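Local coordinates for imine reductase (PDB 5FWN) that reduces imines to chiral amines, most likely with NADPH, in an active-site cleft formed between the two chains of a dimer, at the interface of chains A and B. Sequence-based numbering; all coordinates share one arbitrary frame. Chains: chain A/B, Imine reductase.

The interface of chains A and B. Residues chain A 122-124, 127; chain B 231-233.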
ATOM      1  N   MET A 122     -15.421   4.061   6.320  1.00 25.52           N
ATOM      2  CA  MET A 122     -14.046   3.948   5.827  1.00 23.53           C
ATOM      3  C   MET A 122     -13.012   4.918   6.424  1.00 25.88           C
ATOM      4  O   MET A 122     -11.895   5.050   5.946  1.00 27.98           O
ATOM      5  CB  MET A 122     -14.076   4.038   4.290  1.00 24.04           C
ATOM      6  CG  MET A 122     -15.026   3.040   3.620  1.00 22.59           C
ATOM      7  SD  MET A 122     -14.853   1.314   4.204  1.00 23.51           S
ATOM      8  CE  MET A 122     -13.152   0.993   3.700  1.00 24.13           C
ATOM      9  N   VAL A 123     -13.381   5.588   7.491  1.00 27.95           N
ATOM     10  CA  VAL A 123     -12.527   6.540   8.138  1.00 27.20           C
ATOM     11  C   VAL A 123     -12.709   6.319   9.624  1.00 29.24           C
ATOM     12  O   VAL A 123     -13.690   5.707  10.033  1.00 25.57           O
ATOM     13  CB  VAL A 123     -12.874   8.003   7.749  1.00 26.68           C
ATOM     14  CG1 VAL A 123     -12.652   8.210   6.280  1.00 26.08           C
ATOM     15  CG2 VAL A 123     -14.311   8.376   8.144  1.00 29.59           C
ATOM     16  N   PRO A 124     -11.779   6.839  10.436  1.00 30.58           N
ATOM     17  CA  PRO A 124     -11.931   6.885  11.898  1.00 30.72           C
ATOM     18  C   PRO A 124     -13.050   7.820  12.373  1.00 30.71           C
ATOM     19  O   PRO A 124     -13.473   8.756  11.629  1.00 27.25           O
ATOM     20  CB  PRO A 124     -10.567   7.444  12.395  1.00 33.87           C
ATOM     21  CG  PRO A 124      -9.619   7.274  11.263  1.00 33.26           C
ATOM     22  CD  PRO A 124     -10.459   7.313  10.001  1.00 31.09           C
ATOM     23  N   MET A 127     -13.011  11.636  11.798  1.00 32.37           N
ATOM     24  CA  MET A 127     -13.239  12.062  10.415  1.00 34.34           C
ATOM     25  C   MET A 127     -14.685  12.030   9.958  1.00 31.56           C
ATOM     26  O   MET A 127     -15.051  12.705   8.969  1.00 29.95           O
ATOM     27  CB  MET A 127     -12.428  11.178   9.471  1.00 41.95           C
ATOM     28  CG  MET A 127     -10.948  11.540   9.380  1.00 49.19           C
ATOM     29  SD  MET A 127     -10.454  11.650   7.645  1.00 60.62           S
ATOM     30  CE  MET A 127     -11.476  13.037   7.138  1.00 60.12           C
TER
ATOM     31  N   TYR B 231      -5.282  14.404   9.018  1.00 53.69           N
ATOM     32  CA  TYR B 231      -5.988  13.188   9.401  1.00 56.16           C
ATOM     33  C   TYR B 231      -6.117  13.089  10.924  1.00 56.50           C
ATOM     34  O   TYR B 231      -5.098  12.879  11.594  1.00 54.44           O
ATOM     35  CB  TYR B 231      -5.267  11.939   8.847  1.00 53.10           C
ATOM     36  CG  TYR B 231      -6.173  10.736   8.575  1.00 52.88           C
ATOM     37  CD1 TYR B 231      -7.021  10.718   7.463  1.00 55.57           C
ATOM     38  CD2 TYR B 231      -6.154   9.606   9.391  1.00 50.70           C
ATOM     39  CE1 TYR B 231      -7.831   9.619   7.188  1.00 56.17           C
ATOM     40  CE2 TYR B 231      -6.969   8.500   9.112  1.00 58.72           C
ATOM     41  CZ  TYR B 231      -7.813   8.521   8.012  1.00 55.16           C
ATOM     42  OH  TYR B 231      -8.625   7.447   7.688  1.00 67.64           O
ATOM     43  N   PRO B 232      -7.361  13.177  11.468  1.00 57.64           N
ATOM     44  CA  PRO B 232      -7.434  13.197  12.923  1.00 56.57           C
ATOM     45  C   PRO B 232      -8.195  12.069  13.640  1.00 53.16           C
ATOM     46  O   PRO B 232      -9.295  12.310  14.042  1.00 65.75           O
ATOM     47  CB  PRO B 232      -8.193  14.520  13.157  1.00 58.94           C
ATOM     48  CG  PRO B 232      -9.210  14.518  12.037  1.00 57.79           C
ATOM     49  CD  PRO B 232      -8.604  13.738  10.892  1.00 57.55           C
ATOM     50  N   GLY B 233      -7.750  10.836  13.767  1.00 43.90           N
ATOM     51  CA  GLY B 233      -7.172  10.071  12.750  1.00 44.44           C
ATOM     52  C   GLY B 233      -6.055   9.218  13.279  1.00 39.10           C
ATOM     53  O   GLY B 233      -4.989   9.748  13.364  1.00 40.69           O
TER
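A:Pro124 and A:Met127 are set face to face with the loop segment B:Tyr231 to B:Gly233 by their backbones: A:Pro124 is extended (psi 160°) just past strand 115-121, A:Met127 ends the 3-10 helix 125-127, and B:Gly233 takes up a positive phi. In imine reductases, relatives of the hydroxyisobutyrate dehydrogenases, a Rossmann-type nucleotide-binding domain from one chain packs against the helical C-terminal domain of its partner. This patch of the seam is apolar packing, with no nitrogen or oxygen of one chain within bonding reach of the other.

The phenol of B:Tyr231 is the central piece. With CG anti to the backbone N (chi1 -152°), the ring extends from the loop segment toward chain A, and the A:Met127 and A:Pro124 side chains approach the same face of it. A:Met127 lies across one flank, at about a right angle to the tyrosine; its thioether sulphur SD comes 3.3 Å from ring carbon CE1, and its CG stands 4.3 Å above the plane, offset toward the rim. The bend of the methionine chain at chi2 (-131°) brings the sulphur to the ring, while CG also touches the pyrrolidine CD of B:Pro232 at 3.6 Å. A:Pro124 takes the other flank toward the phenol tip, its CG 3.6 Å from B:Tyr231 CE2. Its CD lies 3.5 Å from B:Tyr231 CZ. The same CG also faces the CA of B:Gly233, 4.0 Å away, a looser contact.

An alanine in place of B:Tyr231 would probably open a gap over A:Pro124 and leave the A:Met127 thioether without its aromatic mate, free to turn. B:Pro232 and A:Met127 also cross at about a right angle, extending the apolar contact from the ring face to the loop segment itself. Two-fold symmetry repeats the arrangement with the chains exchanged.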